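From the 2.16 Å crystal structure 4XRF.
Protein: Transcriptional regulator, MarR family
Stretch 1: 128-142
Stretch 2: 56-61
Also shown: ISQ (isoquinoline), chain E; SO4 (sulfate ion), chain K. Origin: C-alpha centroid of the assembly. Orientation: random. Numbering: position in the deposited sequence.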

# COMPACT_ATOMS: atom_id res chain seq x y z
N LEU A 128 -23.15 -3.04 -0.59
CA LEU A 128 -23.15 -1.59 -0.56
C LEU A 128 -23.71 -1.06 0.76
O LEU A 128 -23.12 -0.16 1.35
CB LEU A 128 -23.93 -1.02 -1.75
CG LEU A 128 -24.20 0.49 -1.72
CD1 LEU A 128 -22.89 1.25 -1.89
CD2 LEU A 128 -25.22 0.90 -2.77
N ARG A 129 -24.82 -1.63 1.24
CA ARG A 129 -25.41 -1.15 2.52
C ARG A 129 -24.51 -1.49 3.72
O ARG A 129 -24.39 -0.70 4.64
CB ARG A 129 -26.84 -1.66 2.73
CG ARG A 129 -27.85 -0.56 3.07
CD ARG A 129 -27.61 0.09 4.44
NE ARG A 129 -28.47 1.25 4.70
CZ ARG A 129 -28.06 2.52 4.71
NH1 ARG A 129 -26.79 2.83 4.49
NH2 ARG A 129 -28.92 3.50 4.96
N LEU A 130 -23.87 -2.67 3.68
CA LEU A 130 -22.88 -3.03 4.71
C LEU A 130 -21.67 -2.08 4.73
O LEU A 130 -21.18 -1.70 5.80
CB LEU A 130 -22.44 -4.48 4.58
CG LEU A 130 -23.55 -5.50 4.86
CD1 LEU A 130 -23.18 -6.86 4.28
CD2 LEU A 130 -23.90 -5.60 6.34
N PHE A 131 -21.20 -1.71 3.54
CA PHE A 131 -20.09 -0.76 3.41
C PHE A 131 -20.48 0.64 3.87
O PHE A 131 -19.69 1.34 4.49
CB PHE A 131 -19.57 -0.72 1.96
CG PHE A 131 -18.63 -1.83 1.61
CD1 PHE A 131 -18.44 -2.91 2.46
CD2 PHE A 131 -17.96 -1.81 0.39
CE1 PHE A 131 -17.59 -3.95 2.11
CE2 PHE A 131 -17.11 -2.84 0.04
CZ PHE A 131 -16.91 -3.91 0.90
N GLU A 132 -21.70 1.06 3.54
CA GLU A 132 -22.20 2.36 3.97
C GLU A 132 -22.31 2.37 5.51
O GLU A 132 -21.95 3.35 6.16
CB GLU A 132 -23.56 2.67 3.32
CG GLU A 132 -23.45 3.03 1.84
CD GLU A 132 -24.80 3.12 1.13
OE1 GLU A 132 -25.83 2.72 1.71
OE2 GLU A 132 -24.83 3.61 -0.02
N LYS A 133 -22.77 1.26 6.08
CA LYS A 133 -22.84 1.17 7.53
C LYS A 133 -21.43 1.22 8.14
O LYS A 133 -21.20 1.99 9.07
CB LYS A 133 -23.60 -0.08 7.99
CG LYS A 133 -24.13 0.09 9.40
CD LYS A 133 -24.81 -1.17 9.94
CE LYS A 133 -25.47 -0.83 11.27
NZ LYS A 133 -25.78 -2.06 12.04
N LEU A 134 -20.50 0.43 7.60
CA LEU A 134 -19.11 0.45 8.07
C LEU A 134 -18.48 1.83 7.97
O LEU A 134 -17.82 2.29 8.90
CB LEU A 134 -18.24 -0.57 7.34
CG LEU A 134 -18.05 -1.95 7.97
CD1 LEU A 134 -17.17 -2.77 7.05
CD2 LEU A 134 -17.45 -1.85 9.36
N GLU A 135 -18.68 2.50 6.84
CA GLU A 135 -18.20 3.87 6.68
C GLU A 135 -18.77 4.82 7.75
O GLU A 135 -18.04 5.64 8.30
CB GLU A 135 -18.48 4.43 5.28
CG GLU A 135 -17.83 5.79 5.04
CD GLU A 135 -16.31 5.71 4.94
OE1 GLU A 135 -15.65 5.37 5.95
OE2 GLU A 135 -15.78 6.01 3.86
N THR A 136 -20.06 4.69 8.02
CA THR A 136 -20.74 5.49 9.05
C THR A 136 -20.14 5.25 10.43
O THR A 136 -19.97 6.19 11.23
CB THR A 136 -22.26 5.21 9.08
OG1 THR A 136 -22.83 5.58 7.82
CG2 THR A 136 -22.95 6.03 10.17
N ILE A 137 -19.83 3.98 10.72
CA ILE A 137 -19.27 3.60 12.01
C ILE A 137 -17.88 4.21 12.15
O ILE A 137 -17.55 4.77 13.18
CB ILE A 137 -19.20 2.05 12.15
CG1 ILE A 137 -20.62 1.47 12.27
CG2 ILE A 137 -18.35 1.66 13.35
CD1 ILE A 137 -20.71 -0.02 11.95
N ILE A 138 -17.10 4.11 11.08
CA ILE A 138 -15.73 4.62 11.06
C ILE A 138 -15.66 6.16 11.10
O ILE A 138 -14.83 6.71 11.82
CB ILE A 138 -14.93 4.08 9.85
CG1 ILE A 138 -14.64 2.59 10.03
CG2 ILE A 138 -13.61 4.83 9.70
CD1 ILE A 138 -14.32 1.85 8.74
N CYS A 139 -16.53 6.84 10.35
CA CYS A 139 -16.43 8.30 10.21
C CYS A 139 -17.23 9.10 11.24
O CYS A 139 -17.07 10.31 11.33
CB CYS A 139 -16.81 8.75 8.80
SG CYS A 139 -15.67 8.17 7.54
N GLY A 140 -18.08 8.42 12.00
CA GLY A 140 -18.93 9.07 13.01
C GLY A 140 -20.08 9.86 12.40
O GLY A 140 -20.58 10.82 13.01
N THR A 141 -20.51 9.46 11.20
CA THR A 141 -21.61 10.12 10.49
C THR A 141 -22.98 9.52 10.85
O THR A 141 -23.07 8.69 11.76
CB THR A 141 -21.37 10.13 8.95
OG1 THR A 141 -20.91 8.85 8.52
CG2 THR A 141 -20.34 11.17 8.59
N GLN A 142 -24.03 9.96 10.15
CA GLN A 142 -25.41 9.68 10.56
C GLN A 142 -25.84 8.25 10.22
O GLN A 142 -26.59 7.62 10.96
CB GLN A 142 -26.40 10.69 9.95
CG GLN A 142 -25.81 12.06 9.59
CD GLN A 142 -25.24 12.81 10.78
OE1 GLN A 142 -24.03 13.05 10.85
NE2 GLN A 142 -26.10 13.18 11.72
C1 ISQ E . -11.29 -4.61 5.44
N2 ISQ E . -11.78 -5.32 6.48
C3 ISQ E . -13.11 -5.48 6.68
C4 ISQ E . -14.06 -4.92 5.82
C4A ISQ E . -13.62 -4.19 4.73
C5 ISQ E . -14.51 -3.60 3.83
C6 ISQ E . -14.00 -2.87 2.75
C7 ISQ E . -12.63 -2.71 2.55
C8 ISQ E . -11.70 -3.28 3.43
C8A ISQ E . -12.16 -4.02 4.52
S SO4 K . -26.37 8.67 -5.09
O1 SO4 K . -27.19 8.86 -3.85
O2 SO4 K . -26.23 9.98 -5.77
O3 SO4 K . -27.04 7.73 -6.02
O4 SO4 K . -25.04 8.16 -4.65
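Stretch 2 (56-61) KMYVKP

A turn that ends one helix can pack against a neighbouring helix through both the side chain and the carbonyl of the residue that breaks it. The contact between residues 56-61 and the C-terminal helix of this MarR-family regulator is a worked example. Although touching residues lie at least 71 positions apart in sequence, the two stretches together bury 481 Å² against each other.

Stretch 1 continues a helix that begins earlier in the chain and runs through Cys 139, and its helix ends at Gly 140, which leaves helical geometry with a phi of 73°, a value that by itself favours glycine. Stretch 2 enters as the last turn of another helix. Tyr 58 breaks that helix with a phi of 66° and closes it in a Schellman motif; Val 59 and Lys 60 then run extended, with psi values of 167° and 151°, until Lys 60 takes the N-cap position of the next helix, which Pro 61 begins. The chain passes along stretch 1 in the same general sense as the helix it touches: the CA of Tyr 58 lies 5.8 Å from the CA of Thr 136, and the CA of Val 59 lies 5.8 Å from the CA of Cys 139.

Tyr 58 covers by far the most surface. Its CA-to-CB bond points toward the helix, and with chi1 in the m well and chi2 at 88° the ring lies against Glu 132, whose CB sits over one face, 3.9 Å from the ring centroid and 10° off the ring normal, a CH-pi contact. Thr 136 OG1 approaches Tyr 58 CD2 to 3.6 Å while donating a hydrogen bond to Glu 132 O at 2.9 Å, within its own helix. At the far end of the ring, Tyr 58 OH lies 3.3 Å from Glu 132 OE1, a carboxylate oxygen already held in a salt bridge by Arg 129 NH1 at 2.9 Å.

The backbone of Tyr 58 takes part as well as its ring. Its carbonyl receives the hydrogen bond from Thr 141 OG1 to Tyr 58 O, at 2.8 Å, and the CG of Glu 135 packs 3.4 Å from the same Tyr 58 O. One residue earlier, a water donates to both Met 57 O, at 2.9 Å, and Glu 135 OE2, at 2.8 Å, bridging the helix end to the carboxylate.

Lys 60 and Thr 141 cover the next largest areas and meet beyond the end of the C-terminal helix. Thr 141 CG2 presses to 3.3 Å from Val 59 C, so this small residue offers its hydroxyl to one carbonyl and its methyl to the following peptide. The CA-to-CB bond of Lys 60 points sideways, but its side chain reaches back: CE comes within 3.4 Å of Cys 139 O, and NZ donates a hydrogen bond to Gly 140 O at 3.3 Å. To one side of these polar contacts, Val 59 CG1 meets Cys 139 SG at 4.2 Å, an apolar contact.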

# COMPACT_ATOMS: atom_id res chain seq x y z
N LYS A 56 -23.94 11.74 0.78
CA LYS A 56 -23.95 10.66 -0.21
C LYS A 56 -22.75 9.72 -0.09
O LYS A 56 -22.86 8.53 -0.45
CB LYS A 56 -24.10 11.19 -1.62
CG LYS A 56 -25.51 11.68 -1.95
CD LYS A 56 -25.49 12.56 -3.20
CE LYS A 56 -26.87 13.09 -3.57
NZ LYS A 56 -27.75 12.03 -4.13
N MET A 57 -21.62 10.23 0.42
CA MET A 57 -20.37 9.43 0.58
C MET A 57 -20.23 8.84 1.99
O MET A 57 -19.28 8.09 2.28
CB MET A 57 -19.11 10.29 0.31
CG MET A 57 -19.04 11.03 -1.02
SD MET A 57 -18.88 9.96 -2.46
CE MET A 57 -17.26 9.23 -2.24
N TYR A 58 -21.15 9.23 2.88
CA TYR A 58 -21.16 8.75 4.27
C TYR A 58 -19.95 9.21 5.09
O TYR A 58 -19.55 8.56 6.05
CB TYR A 58 -21.37 7.22 4.32
CG TYR A 58 -22.73 6.84 3.79
CD1 TYR A 58 -22.92 6.60 2.43
CD2 TYR A 58 -23.85 6.80 4.63
CE1 TYR A 58 -24.18 6.28 1.93
CE2 TYR A 58 -25.11 6.48 4.14
CZ TYR A 58 -25.25 6.21 2.78
OH TYR A 58 -26.49 5.89 2.28
N VAL A 59 -19.39 10.36 4.69
CA VAL A 59 -18.24 10.96 5.37
C VAL A 59 -18.58 12.33 5.99
O VAL A 59 -19.63 12.91 5.69
CB VAL A 59 -17.04 11.12 4.40
CG1 VAL A 59 -16.64 9.78 3.80
CG2 VAL A 59 -17.36 12.14 3.30
N LYS A 60 -17.69 12.83 6.85
CA LYS A 60 -17.82 14.18 7.44
C LYS A 60 -17.64 15.26 6.36
O LYS A 60 -16.92 15.03 5.39
CB LYS A 60 -16.74 14.39 8.51
CG LYS A 60 -16.87 13.54 9.76
CD LYS A 60 -18.02 14.02 10.63
CE LYS A 60 -17.92 13.48 12.04
NZ LYS A 60 -19.16 13.74 12.82
N PRO A 61 -18.28 16.45 6.52
CA PRO A 61 -17.99 17.60 5.66
C PRO A 61 -16.48 17.87 5.45
O PRO A 61 -16.05 18.08 4.31
CB PRO A 61 -18.64 18.77 6.42
CG PRO A 61 -19.79 18.14 7.14
CD PRO A 61 -19.41 16.72 7.44
O HOH W 1 -16.78 6.96 1.47